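Local coordinates for protein iota-carrageenase (Alteromonas sp., PDB 1H80) that hydrolyses the 1,4-beta linkages of iota-carrageenan, a sulfated galactan of red algal cell walls, from within the chain and with inversion of anomeric configuration, at residues D129-V134 with K154-S159; F148-N153 with I182-A187; T357-Y362 with R428-V433. All blocks are in the same frame, centred on the assembly; numbering follows the deposited sequence.

Contact 1: D129-V134 with K154-S159. With NA (sodium ion), chain H.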
ATOM      1  N   ASP A 129       4.813  16.907   9.968  1.00 24.45           N
ATOM      2  CA  ASP A 129       5.377  16.395   8.725  1.00 24.20           C
ATOM      3  C   ASP A 129       4.306  15.611   7.967  1.00 24.50           C
ATOM      4  O   ASP A 129       3.741  14.656   8.499  1.00 25.06           O
ATOM      5  CB  ASP A 129       6.555  15.471   9.050  1.00 24.02           C
ATOM      6  CG  ASP A 129       7.444  15.203   7.854  1.00 24.11           C
ATOM      7  OD1 ASP A 129       7.002  15.404   6.701  1.00 24.29           O
ATOM      8  OD2 ASP A 129       8.596  14.773   8.073  1.00 24.18           O
ATOM      9  N   LYS A 130       4.023  16.007   6.730  1.00 24.47           N
ATOM     10  CA  LYS A 130       3.012  15.308   5.945  1.00 24.31           C
ATOM     11  C   LYS A 130       3.619  14.263   5.009  1.00 23.00           C
ATOM     12  O   LYS A 130       2.908  13.423   4.467  1.00 22.35           O
ATOM     13  CB  LYS A 130       2.185  16.302   5.125  1.00 26.69           C
ATOM     14  CG  LYS A 130       2.931  16.913   3.957  1.00 29.35           C
ATOM     15  CD  LYS A 130       1.999  17.732   3.078  1.00 31.55           C
ATOM     16  CE  LYS A 130       2.724  18.237   1.841  1.00 32.98           C
ATOM     17  NZ  LYS A 130       3.265  17.109   1.033  1.00 34.04           N
ATOM     18  N   ASN A 131       4.933  14.319   4.818  1.00 21.83           N
ATOM     19  CA  ASN A 131       5.619  13.376   3.938  1.00 20.88           C
ATOM     20  C   ASN A 131       6.265  12.281   4.772  1.00 20.30           C
ATOM     21  O   ASN A 131       7.479  12.278   4.973  1.00 20.14           O
ATOM     22  CB  ASN A 131       6.679  14.113   3.130  1.00 22.59           C
ATOM     23  CG  ASN A 131       6.101  15.281   2.369  1.00 23.82           C
ATOM     24  OD1 ASN A 131       5.140  15.122   1.619  1.00 25.17           O
ATOM     25  ND2 ASN A 131       6.677  16.464   2.558  1.00 25.00           N
ATOM     26  N   LEU A 132       5.444  11.347   5.240  1.00 19.37           N
ATOM     27  CA  LEU A 132       5.921  10.269   6.095  1.00 18.29           C
ATOM     28  C   LEU A 132       5.524   8.856   5.698  1.00 16.83           C
ATOM     29  O   LEU A 132       4.379   8.596   5.345  1.00 16.84           O
ATOM     30  CB  LEU A 132       5.420  10.493   7.521  1.00 19.44           C
ATOM     31  CG  LEU A 132       5.921  11.687   8.328  1.00 20.30           C
ATOM     32  CD1 LEU A 132       5.054  11.859   9.567  1.00 20.87           C
ATOM     33  CD2 LEU A 132       7.375  11.461   8.709  1.00 20.92           C
ATOM     34  N   ALA A 133       6.490   7.949   5.776  1.00 15.98           N
ATOM     35  CA  ALA A 133       6.259   6.534   5.518  1.00 15.06           C
ATOM     36  C   ALA A 133       6.867   5.864   6.746  1.00 14.32           C
ATOM     37  O   ALA A 133       7.788   6.408   7.358  1.00 14.42           O
ATOM     38  CB  ALA A 133       6.980   6.087   4.259  1.00 16.00           C
ATOM     39  N   VAL A 134       6.346   4.705   7.130  1.00 13.12           N
ATOM     40  CA  VAL A 134       6.886   4.012   8.291  1.00 13.06           C
ATOM     41  C   VAL A 134       8.131   3.226   7.884  1.00 13.20           C
ATOM     42  O   VAL A 134       9.180   3.328   8.522  1.00 12.83           O
ATOM     43  CB  VAL A 134       5.841   3.061   8.901  1.00 13.21           C
ATOM     44  CG1 VAL A 134       6.421   2.348  10.107  1.00 14.07           C
ATOM     45  CG2 VAL A 134       4.605   3.852   9.305  1.00 13.26           C
ATOM     46  N   LYS A 154      -3.722  11.257   7.462  1.00 18.26           N
ATOM     47  CA  LYS A 154      -3.804  11.488   6.030  1.00 18.63           C
ATOM     48  C   LYS A 154      -2.500  12.028   5.462  1.00 18.22           C
ATOM     49  O   LYS A 154      -2.487  12.995   4.702  1.00 18.30           O
ATOM     50  CB  LYS A 154      -4.963  12.434   5.704  1.00 18.76           C
ATOM     51  CG  LYS A 154      -6.329  11.839   6.004  1.00 19.91           C
ATOM     52  CD  LYS A 154      -7.433  12.630   5.317  1.00 20.33           C
ATOM     53  CE  LYS A 154      -8.807  12.057   5.621  1.00 21.03           C
ATOM     54  NZ  LYS A 154      -9.158  12.218   7.060  1.00 20.76           N
ATOM     55  N   THR A 155      -1.394  11.394   5.838  1.00 17.10           N
ATOM     56  CA  THR A 155      -0.092  11.806   5.339  1.00 16.63           C
ATOM     57  C   THR A 155       0.108  11.291   3.921  1.00 16.51           C
ATOM     58  O   THR A 155      -0.587  10.377   3.470  1.00 15.76           O
ATOM     59  CB  THR A 155       1.053  11.237   6.195  1.00 16.90           C
ATOM     60  OG1 THR A 155       0.993   9.804   6.173  1.00 15.63           O
ATOM     61  CG2 THR A 155       0.954  11.731   7.623  1.00 17.02           C
ATOM     62  N   ILE A 156       1.061  11.892   3.218  1.00 16.02           N
ATOM     63  CA  ILE A 156       1.396  11.467   1.871  1.00 16.66           C
ATOM     64  C   ILE A 156       2.193  10.175   2.046  1.00 16.02           C
ATOM     65  O   ILE A 156       2.784   9.955   3.108  1.00 16.09           O
ATOM     66  CB  ILE A 156       2.285  12.516   1.164  1.00 17.86           C
ATOM     67  CG1 ILE A 156       1.560  13.864   1.111  1.00 19.33           C
ATOM     68  CG2 ILE A 156       2.658  12.035  -0.227  1.00 18.18           C
ATOM     69  CD1 ILE A 156       0.223  13.830   0.386  1.00 20.40           C
ATOM     70  N   PHE A 157       2.188   9.329   1.018  1.00 15.65           N
ATOM     71  CA  PHE A 157       2.912   8.054   1.011  1.00 14.76           C
ATOM     72  C   PHE A 157       2.245   6.919   1.761  1.00 13.62           C
ATOM     73  O   PHE A 157       1.692   7.109   2.846  1.00 13.57           O
ATOM     74  CB  PHE A 157       4.326   8.222   1.582  1.00 16.60           C
ATOM     75  CG  PHE A 157       5.197   9.132   0.775  1.00 17.74           C
ATOM     76  CD1 PHE A 157       5.652   8.745  -0.478  1.00 19.23           C
ATOM     77  CD2 PHE A 157       5.529  10.390   1.252  1.00 19.17           C
ATOM     78  CE1 PHE A 157       6.430   9.604  -1.250  1.00 20.74           C
ATOM     79  CE2 PHE A 157       6.305  11.259   0.491  1.00 19.87           C
ATOM     80  CZ  PHE A 157       6.755  10.865  -0.764  1.00 20.26           C
ATOM     81  N   ALA A 158       2.303   5.731   1.170  1.00 13.61           N
ATOM     82  CA  ALA A 158       1.765   4.547   1.816  1.00 13.84           C
ATOM     83  C   ALA A 158       2.719   4.320   2.980  1.00 13.48           C
ATOM     84  O   ALA A 158       3.878   4.735   2.930  1.00 14.12           O
ATOM     85  CB  ALA A 158       1.800   3.362   0.866  1.00 14.26           C
ATOM     86  N   SER A 159       2.247   3.651   4.022  1.00 13.06           N
ATOM     87  CA  SER A 159       3.075   3.418   5.193  1.00 12.82           C
ATOM     88  C   SER A 159       4.259   2.493   4.974  1.00 12.92           C
ATOM     89  O   SER A 159       5.316   2.694   5.562  1.00 11.89           O
ATOM     90  CB  SER A 159       2.214   2.883   6.329  1.00 14.46           C
ATOM     91  OG  SER A 159       1.272   3.864   6.718  1.00 15.91           O
TER
HETATM   92 NA    NA H1497       2.233   8.328   4.723  1.00 16.56          NA
HETATM   93  O   HOH W   1       1.290   6.662   6.219  1.00 16.48           O

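Contact 2: F148-N153 with I182-A187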
ATOM      1  N   PHE A 148       1.580  -4.063  14.509  1.00 11.54           N
ATOM      2  CA  PHE A 148       1.483  -2.724  15.047  1.00 11.64           C
ATOM      3  C   PHE A 148       0.366  -1.984  14.353  1.00 12.34           C
ATOM      4  O   PHE A 148      -0.155  -2.421  13.322  1.00 11.71           O
ATOM      5  CB  PHE A 148       2.821  -1.982  14.941  1.00 12.57           C
ATOM      6  CG  PHE A 148       3.395  -1.931  13.559  1.00 11.94           C
ATOM      7  CD1 PHE A 148       3.083  -0.881  12.703  1.00 13.54           C
ATOM      8  CD2 PHE A 148       4.288  -2.907  13.126  1.00 13.72           C
ATOM      9  CE1 PHE A 148       3.656  -0.800  11.436  1.00 13.72           C
ATOM     10  CE2 PHE A 148       4.867  -2.838  11.857  1.00 13.48           C
ATOM     11  CZ  PHE A 148       4.552  -1.780  11.011  1.00 14.11           C
ATOM     12  N   THR A 149      -0.037  -0.889  14.976  1.00 12.53           N
ATOM     13  CA  THR A 149      -1.100  -0.054  14.456  1.00 13.10           C
ATOM     14  C   THR A 149      -0.470   1.273  14.086  1.00 13.18           C
ATOM     15  O   THR A 149       0.435   1.753  14.768  1.00 12.61           O
ATOM     16  CB  THR A 149      -2.188   0.181  15.522  1.00 14.66           C
ATOM     17  OG1 THR A 149      -2.809  -1.068  15.853  1.00 16.61           O
ATOM     18  CG2 THR A 149      -3.244   1.152  15.011  1.00 15.78           C
ATOM     19  N   ILE A 150      -0.938   1.847  12.988  1.00 12.83           N
ATOM     20  CA  ILE A 150      -0.431   3.124  12.533  1.00 14.01           C
ATOM     21  C   ILE A 150      -1.570   4.124  12.588  1.00 13.98           C
ATOM     22  O   ILE A 150      -2.549   3.990  11.857  1.00 14.21           O
ATOM     23  CB  ILE A 150       0.066   3.041  11.079  1.00 13.92           C
ATOM     24  CG1 ILE A 150       1.135   1.954  10.956  1.00 14.69           C
ATOM     25  CG2 ILE A 150       0.608   4.397  10.637  1.00 15.15           C
ATOM     26  CD1 ILE A 150       1.472   1.592   9.525  1.00 16.04           C
ATOM     27  N   ASP A 151      -1.460   5.101  13.482  1.00 15.04           N
ATOM     28  CA  ASP A 151      -2.467   6.149  13.586  1.00 16.14           C
ATOM     29  C   ASP A 151      -1.993   7.242  12.642  1.00 16.15           C
ATOM     30  O   ASP A 151      -1.177   8.092  13.002  1.00 16.51           O
ATOM     31  CB  ASP A 151      -2.553   6.686  15.015  1.00 17.37           C
ATOM     32  CG  ASP A 151      -3.622   5.996  15.837  1.00 19.56           C
ATOM     33  OD1 ASP A 151      -4.127   4.935  15.411  1.00 20.53           O
ATOM     34  OD2 ASP A 151      -3.955   6.518  16.919  1.00 21.71           O
ATOM     35  N   ASP A 152      -2.501   7.193  11.418  1.00 16.79           N
ATOM     36  CA  ASP A 152      -2.127   8.147  10.387  1.00 17.58           C
ATOM     37  C   ASP A 152      -2.921   9.435  10.549  1.00 18.34           C
ATOM     38  O   ASP A 152      -3.834   9.523  11.374  1.00 17.74           O
ATOM     39  CB  ASP A 152      -2.414   7.537   9.012  1.00 17.92           C
ATOM     40  CG  ASP A 152      -1.549   8.115   7.911  1.00 18.60           C
ATOM     41  OD1 ASP A 152      -0.955   9.199   8.095  1.00 18.56           O
ATOM     42  OD2 ASP A 152      -1.476   7.474   6.842  1.00 20.06           O
ATOM     43  N   ASN A 153      -2.550  10.435   9.761  1.00 19.05           N
ATOM     44  CA  ASN A 153      -3.233  11.719   9.765  1.00 19.96           C
ATOM     45  C   ASN A 153      -3.256  12.164   8.313  1.00 19.26           C
ATOM     46  O   ASN A 153      -2.858  13.277   7.972  1.00 19.26           O
ATOM     47  CB  ASN A 153      -2.481  12.729  10.632  1.00 22.54           C
ATOM     48  CG  ASN A 153      -3.219  14.042  10.755  1.00 24.71           C
ATOM     49  OD1 ASN A 153      -4.438  14.065  10.926  1.00 27.65           O
ATOM     50  ND2 ASN A 153      -2.485  15.145  10.680  1.00 26.72           N
ATOM     51  N   ILE A 182      -0.921  -5.623  10.578  1.00 11.39           N
ATOM     52  CA  ILE A 182      -0.793  -4.185  10.672  1.00 12.36           C
ATOM     53  C   ILE A 182      -2.146  -3.564  10.388  1.00 11.74           C
ATOM     54  O   ILE A 182      -2.877  -4.011   9.507  1.00 12.29           O
ATOM     55  CB  ILE A 182       0.243  -3.639   9.669  1.00 12.69           C
ATOM     56  CG1 ILE A 182       1.612  -4.268   9.946  1.00 13.65           C
ATOM     57  CG2 ILE A 182       0.339  -2.121   9.800  1.00 13.12           C
ATOM     58  CD1 ILE A 182       2.658  -3.947   8.895  1.00 15.29           C
ATOM     59  N   LYS A 183      -2.485  -2.550  11.171  1.00 12.23           N
ATOM     60  CA  LYS A 183      -3.738  -1.835  11.002  1.00 12.94           C
ATOM     61  C   LYS A 183      -3.365  -0.376  10.855  1.00 12.80           C
ATOM     62  O   LYS A 183      -2.561   0.138  11.629  1.00 13.68           O
ATOM     63  CB  LYS A 183      -4.633  -2.013  12.234  1.00 14.74           C
ATOM     64  CG  LYS A 183      -5.818  -1.049  12.305  1.00 17.98           C
ATOM     65  CD  LYS A 183      -6.764  -1.217  11.128  1.00 19.29           C
ATOM     66  CE  LYS A 183      -7.872  -0.170  11.152  1.00 20.62           C
ATOM     67  NZ  LYS A 183      -8.695  -0.263  12.395  1.00 22.85           N
ATOM     68  N   GLN A 184      -3.925   0.280   9.847  1.00 12.59           N
ATOM     69  CA  GLN A 184      -3.661   1.693   9.633  1.00 13.29           C
ATOM     70  C   GLN A 184      -4.963   2.464   9.741  1.00 14.00           C
ATOM     71  O   GLN A 184      -5.958   2.110   9.108  1.00 14.37           O
ATOM     72  CB  GLN A 184      -3.042   1.936   8.257  1.00 14.30           C
ATOM     73  CG  GLN A 184      -2.694   3.399   8.008  1.00 14.64           C
ATOM     74  CD  GLN A 184      -1.780   3.584   6.815  1.00 16.76           C
ATOM     75  OE1 GLN A 184      -0.979   2.708   6.500  1.00 18.21           O
ATOM     76  NE2 GLN A 184      -1.878   4.734   6.161  1.00 15.96           N
ATOM     77  N   ASN A 185      -4.957   3.507  10.562  1.00 13.80           N
ATOM     78  CA  ASN A 185      -6.145   4.331  10.731  1.00 15.15           C
ATOM     79  C   ASN A 185      -5.974   5.676  10.049  1.00 15.05           C
ATOM     80  O   ASN A 185      -4.878   6.236  10.012  1.00 15.49           O
ATOM     81  CB  ASN A 185      -6.434   4.575  12.215  1.00 15.66           C
ATOM     82  CG  ASN A 185      -6.766   3.304  12.960  1.00 16.64           C
ATOM     83  OD1 ASN A 185      -7.677   2.571  12.582  1.00 18.17           O
ATOM     84  ND2 ASN A 185      -6.031   3.037  14.031  1.00 18.30           N
ATOM     85  N   ASN A 186      -7.074   6.174   9.499  1.00 15.76           N
ATOM     86  CA  ASN A 186      -7.123   7.474   8.843  1.00 16.27           C
ATOM     87  C   ASN A 186      -6.069   7.728   7.766  1.00 15.85           C
ATOM     88  O   ASN A 186      -5.308   8.693   7.835  1.00 15.55           O
ATOM     89  CB  ASN A 186      -7.066   8.571   9.913  1.00 17.47           C
ATOM     90  CG  ASN A 186      -7.500   9.922   9.382  1.00 18.28           C
ATOM     91  OD1 ASN A 186      -8.317  10.001   8.466  1.00 19.87           O
ATOM     92  ND2 ASN A 186      -6.967  10.993   9.964  1.00 20.35           N
ATOM     93  N   ALA A 187      -6.042   6.864   6.758  1.00 15.27           N
ATOM     94  CA  ALA A 187      -5.103   7.009   5.652  1.00 15.51           C
ATOM     95  C   ALA A 187      -5.686   7.941   4.591  1.00 15.94           C
ATOM     96  O   ALA A 187      -6.908   8.062   4.460  1.00 16.34           O
ATOM     97  CB  ALA A 187      -4.815   5.648   5.031  1.00 15.36           C
TER
HETATM   98  O   HOH W   2      -5.836  11.077  12.433  1.00 30.14           O

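Contact 3: T357-Y362 with R428-V433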
ATOM      1  N   THR A 357     -15.380 -10.479   0.104  1.00 16.82           N
ATOM      2  CA  THR A 357     -16.615 -10.046   0.743  1.00 16.82           C
ATOM      3  C   THR A 357     -16.623  -8.532   0.860  1.00 16.21           C
ATOM      4  O   THR A 357     -15.717  -7.940   1.441  1.00 16.30           O
ATOM      5  CB  THR A 357     -16.765 -10.653   2.154  1.00 18.21           C
ATOM      6  OG1 THR A 357     -16.740 -12.082   2.064  1.00 20.73           O
ATOM      7  CG2 THR A 357     -18.084 -10.215   2.789  1.00 19.99           C
ATOM      8  N   ALA A 358     -17.648  -7.908   0.291  1.00 14.67           N
ATOM      9  CA  ALA A 358     -17.776  -6.462   0.352  1.00 14.33           C
ATOM     10  C   ALA A 358     -19.049  -6.113   1.102  1.00 14.24           C
ATOM     11  O   ALA A 358     -20.141  -6.495   0.693  1.00 14.54           O
ATOM     12  CB  ALA A 358     -17.820  -5.872  -1.053  1.00 14.96           C
ATOM     13  N   ARG A 359     -18.900  -5.400   2.212  1.00 14.38           N
ATOM     14  CA  ARG A 359     -20.053  -4.984   2.997  1.00 14.65           C
ATOM     15  C   ARG A 359     -20.326  -3.529   2.651  1.00 14.72           C
ATOM     16  O   ARG A 359     -19.430  -2.686   2.702  1.00 13.58           O
ATOM     17  CB  ARG A 359     -19.773  -5.129   4.495  1.00 16.08           C
ATOM     18  CG  ARG A 359     -20.937  -4.690   5.381  1.00 18.44           C
ATOM     19  CD  ARG A 359     -20.603  -4.856   6.858  1.00 21.63           C
ATOM     20  NE  ARG A 359     -20.587  -6.257   7.270  1.00 24.36           N
ATOM     21  CZ  ARG A 359     -21.672  -6.954   7.597  1.00 25.76           C
ATOM     22  NH1 ARG A 359     -22.868  -6.383   7.564  1.00 27.03           N
ATOM     23  NH2 ARG A 359     -21.561  -8.227   7.958  1.00 26.96           N
ATOM     24  N   PHE A 360     -21.573  -3.247   2.297  1.00 14.28           N
ATOM     25  CA  PHE A 360     -21.997  -1.907   1.914  1.00 15.71           C
ATOM     26  C   PHE A 360     -21.846  -0.884   3.035  1.00 15.35           C
ATOM     27  O   PHE A 360     -22.036  -1.196   4.209  1.00 16.15           O
ATOM     28  CB  PHE A 360     -23.461  -1.953   1.473  1.00 15.86           C
ATOM     29  CG  PHE A 360     -23.994  -0.637   0.991  1.00 16.13           C
ATOM     30  CD1 PHE A 360     -23.673  -0.162  -0.275  1.00 16.92           C
ATOM     31  CD2 PHE A 360     -24.812   0.131   1.809  1.00 17.17           C
ATOM     32  CE1 PHE A 360     -24.163   1.067  -0.722  1.00 17.17           C
ATOM     33  CE2 PHE A 360     -25.304   1.359   1.372  1.00 17.31           C
ATOM     34  CZ  PHE A 360     -24.979   1.826   0.104  1.00 16.74           C
ATOM     35  N   GLY A 361     -21.508   0.342   2.650  1.00 15.35           N
ATOM     36  CA  GLY A 361     -21.357   1.426   3.601  1.00 15.41           C
ATOM     37  C   GLY A 361     -21.576   2.748   2.886  1.00 15.26           C
ATOM     38  O   GLY A 361     -21.595   2.789   1.657  1.00 15.18           O
ATOM     39  N   TYR A 362     -21.726   3.829   3.644  1.00 15.77           N
ATOM     40  CA  TYR A 362     -21.955   5.151   3.065  1.00 16.18           C
ATOM     41  C   TYR A 362     -20.732   6.058   3.105  1.00 16.29           C
ATOM     42  O   TYR A 362     -20.800   7.213   2.686  1.00 16.62           O
ATOM     43  CB  TYR A 362     -23.104   5.846   3.805  1.00 16.91           C
ATOM     44  CG  TYR A 362     -24.447   5.195   3.594  1.00 18.47           C
ATOM     45  CD1 TYR A 362     -25.156   5.392   2.411  1.00 19.62           C
ATOM     46  CD2 TYR A 362     -24.998   4.356   4.563  1.00 19.70           C
ATOM     47  CE1 TYR A 362     -26.381   4.770   2.192  1.00 20.32           C
ATOM     48  CE2 TYR A 362     -26.224   3.726   4.353  1.00 20.77           C
ATOM     49  CZ  TYR A 362     -26.908   3.938   3.166  1.00 21.20           C
ATOM     50  OH  TYR A 362     -28.111   3.307   2.946  1.00 22.51           O
ATOM     51  N   ARG A 428     -21.519 -10.018  -1.525  1.00 18.71           N
ATOM     52  CA  ARG A 428     -21.842  -8.664  -1.111  1.00 18.25           C
ATOM     53  C   ARG A 428     -22.807  -8.737   0.056  1.00 18.39           C
ATOM     54  O   ARG A 428     -23.620  -9.659   0.146  1.00 18.74           O
ATOM     55  CB  ARG A 428     -22.499  -7.881  -2.247  1.00 18.75           C
ATOM     56  CG  ARG A 428     -21.586  -7.546  -3.404  1.00 20.23           C
ATOM     57  CD  ARG A 428     -22.332  -6.674  -4.389  1.00 21.66           C
ATOM     58  NE  ARG A 428     -23.534  -7.348  -4.868  1.00 23.03           N
ATOM     59  CZ  ARG A 428     -24.572  -6.725  -5.414  1.00 24.09           C
ATOM     60  NH1 ARG A 428     -24.559  -5.405  -5.552  1.00 24.50           N
ATOM     61  NH2 ARG A 428     -25.624  -7.423  -5.816  1.00 25.54           N
ATOM     62  N   ILE A 429     -22.708  -7.761   0.949  1.00 17.93           N
ATOM     63  CA  ILE A 429     -23.574  -7.702   2.115  1.00 17.84           C
ATOM     64  C   ILE A 429     -24.199  -6.318   2.250  1.00 17.84           C
ATOM     65  O   ILE A 429     -23.505  -5.306   2.215  1.00 16.81           O
ATOM     66  CB  ILE A 429     -22.791  -8.006   3.407  1.00 18.41           C
ATOM     67  CG1 ILE A 429     -22.194  -9.412   3.344  1.00 19.13           C
ATOM     68  CG2 ILE A 429     -23.716  -7.868   4.614  1.00 18.42           C
ATOM     69  CD1 ILE A 429     -21.357  -9.768   4.555  1.00 21.73           C
ATOM     70  N   ASN A 430     -25.520  -6.295   2.399  1.00 18.04           N
ATOM     71  CA  ASN A 430     -26.296  -5.072   2.575  1.00 19.18           C
ATOM     72  C   ASN A 430     -26.246  -4.038   1.458  1.00 18.06           C
ATOM     73  O   ASN A 430     -26.422  -2.845   1.709  1.00 18.19           O
ATOM     74  CB  ASN A 430     -25.927  -4.403   3.902  1.00 21.88           C
ATOM     75  CG  ASN A 430     -26.327  -5.240   5.106  1.00 25.25           C
ATOM     76  OD1 ASN A 430     -27.021  -6.249   4.970  1.00 27.24           O
ATOM     77  ND2 ASN A 430     -25.898  -4.819   6.291  1.00 27.14           N
ATOM     78  N   PHE A 431     -26.008  -4.478   0.229  1.00 17.68           N
ATOM     79  CA  PHE A 431     -25.992  -3.543  -0.885  1.00 17.78           C
ATOM     80  C   PHE A 431     -27.436  -3.259  -1.274  1.00 18.31           C
ATOM     81  O   PHE A 431     -28.296  -4.138  -1.184  1.00 19.11           O
ATOM     82  CB  PHE A 431     -25.238  -4.130  -2.079  1.00 17.47           C
ATOM     83  CG  PHE A 431     -23.771  -3.803  -2.087  1.00 17.97           C
ATOM     84  CD1 PHE A 431     -22.905  -4.414  -1.188  1.00 17.37           C
ATOM     85  CD2 PHE A 431     -23.258  -2.879  -2.993  1.00 17.86           C
ATOM     86  CE1 PHE A 431     -21.546  -4.110  -1.188  1.00 16.67           C
ATOM     87  CE2 PHE A 431     -21.898  -2.568  -3.005  1.00 17.88           C
ATOM     88  CZ  PHE A 431     -21.039  -3.186  -2.098  1.00 17.02           C
ATOM     89  N   PRO A 432     -27.727  -2.020  -1.692  1.00 18.74           N
ATOM     90  CA  PRO A 432     -29.096  -1.673  -2.085  1.00 19.06           C
ATOM     91  C   PRO A 432     -29.502  -2.380  -3.372  1.00 18.92           C
ATOM     92  O   PRO A 432     -28.660  -2.871  -4.121  1.00 18.84           O
ATOM     93  CB  PRO A 432     -29.032  -0.160  -2.247  1.00 19.14           C
ATOM     94  CG  PRO A 432     -27.628   0.067  -2.714  1.00 19.55           C
ATOM     95  CD  PRO A 432     -26.832  -0.856  -1.817  1.00 19.21           C
ATOM     96  N   VAL A 433     -30.801  -2.439  -3.625  1.00 18.72           N
ATOM     97  CA  VAL A 433     -31.277  -3.084  -4.835  1.00 18.51           C
ATOM     98  C   VAL A 433     -30.704  -2.350  -6.046  1.00 17.38           C
ATOM     99  O   VAL A 433     -30.479  -1.142  -6.012  1.00 17.37           O
ATOM    100  CB  VAL A 433     -32.828  -3.080  -4.906  1.00 19.03           C
ATOM    101  CG1 VAL A 433     -33.353  -1.654  -4.998  1.00 21.10           C
ATOM    102  CG2 VAL A 433     -33.292  -3.904  -6.098  1.00 20.33           C
TER
HETATM  103  O   HOH W   3     -23.845  -2.430   5.754  1.00 30.04           O

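Contact 1: D129-V134 with K154-S159
L132 and the loop residues T155-F157 meet at a sodium ion. The ion takes the carbonyl oxygen L132 O at 2.2 Å from one side of the contact and I156 O, F157 O and the hydroxyl T155 OG1 from the other, with a water as fifth ligand. OG1 of T155 lies between the backbone N and the carbonyl carbon (chi1 60°), which turns the hydroxyl to the ion, and D152 OD1, hydrogen-bonded to this hydroxyl, is its second-shell partner. L132 O and I156 O stand 3.1 Å apart, a closeness of two carbonyl oxygens that the shared cation would offset. The sodium-bound water donates to S159 OG, which also pairs with Q184.

Two backbone hydrogen bonds flank the ion. I156 N gives to K130 O at 2.7 Å, and V134 N gives to S159 O at 2.8 Å. In the parallel beta-helix of this glycosyl hydrolase 82 enzyme, the contact ties the start of strand 132-141 to the loop that leads from strand 143-151 into strand 160-167. Side-chain bonds brace the first segment: K130 NZ is held by N131 OD1 at 2.8 Å, and D129 OD1 accepts from N131 N in an Asx turn, while OD2 of the same carboxylate bonds H97.

The F157 ring turns its edge to N131, with CE2 3.9 Å from N131 CB, while its own neighbour I156 CG2 covers part of one face. The side chains of K130 and I156 run side by side, NZ 3.7 Å from I156 CG1. Further along, V134 CG2 packs on S159 CB at 3.9 Å.

Contact 2: F148-N153 with I182-A187
F148-D151 and I182-N185 run parallel in register, their axes 4.6 Å apart and 13° from aligned, joined by the backbone bonds K183 N to F148 O, I150 N to K183 O and N185 N to I150 O; D152 N to N185 O carries the pairing one residue past the end of 148-151.

On one face of the sheet F148, I150, I182 and Q184 pack together. CG of F148 sits between the backbone N and the carbonyl carbon (chi1 55°), and the ring lies beside I182, whose CG1 stands over its face, 4.1 Å from the centroid, in a CH-pi contact. I182 CD1 reaches the rim at F148 CZ, 3.6 Å away, while I182 CG2 turns to I150 CD1 at 3.9 Å. Q184 is extended; its NE2 lies 2.9 Å from D152 OD2, and its OE1 bonds S159.

The other face carries T149, D151, K183 and N185. N185 ND2 donates in its amide plane to D151 OD1 at 3.0 Å, meeting that oxygen nearly along its C-O bond, although the carboxylate and amide planes are 63° apart. D151 OD2 forms a salt bridge with K125, leaving each carboxylate oxygen with its own partner. T149 CG2 lies 3.5 Å from N185 ND2. Beyond the strands, a water donates to D152 O and accepts from N186 ND2.

These are successive turns of a parallel beta-helix: strands 111-115 and 120-123 adjoin 143-151, and strand 202-210 pairs with 177-185 on its other side, where I182 touches L207 and N185 touches E210.

Contact 3: T357-Y362 with R428-V433
F360, I429 and R359 bury the most surface here, where two parallel strands of the beta-helix, 351-359 and 421-429, end side by side and their chains run on into loops. I429 is gripped through its backbone: its N donates to A358 O at 2.9 Å, and its O receives F360 N in a bond of 2.8 Å.

F360 follows the last strand residue. Its CG is anti to the backbone N (chi1 -177°), and the ring comes to lie among the loop residues of 430-432. P432 CD sits over one face, 3.6 Å from the ring centroid, in a CH-pi contact, the two side chains crossing at about a right angle. Toward F431 the same ring presents its edge: an edge-to-face pair with centroids 5.3 Å apart and planes at 63°. F360 CB adds a second CH-pi contact over that face of F431, while R428 CD covers the opposite one and A358 O lies at the ring edge. An alanine at F360 would keep the CB contact with F431 but lose the ring, and would probably leave P432 without its aromatic face and open a gap beside F431.

R359 and I429 point to the same face of the sheet, and their side chains meet there. R359 bends at chi3, which brings NE round before the guanidinium; this flat group lies with one face against I429 CG2, 3.4 Å from NH1. I429 CD1 approaches NH2 and also touches T357 CG2. The side chain of N430 runs beside that of R359, its amide plane turned 80° from the guanidinium; a water that donates to F360 O accepts from N430 ND2 at 3.2 Å.

In the fold
Contacts 1 and 2 are neighbours, their centres 11 Å apart, and their segments alternate along the chain, 129-134, 148-153, 154-159, 182-187. They touch through S159 and Q184, K154 and N186, and the packing of I150 on V134 and S159, which links the sodium site to the strand pair. Contact 3 comes later in the chain, its centre 30 Å from that of contact 1 and 24 Å from that of contact 2, with nearest atoms about 13 and 14 Å away. Strands 202-210, 231-243 and 261-269 carry the parallel pairing from 177-185 to 351-359, so contacts 2 and 3 are two places in the same stacking of parallel strands, and contact 1 is the metal-bound loop beside the first.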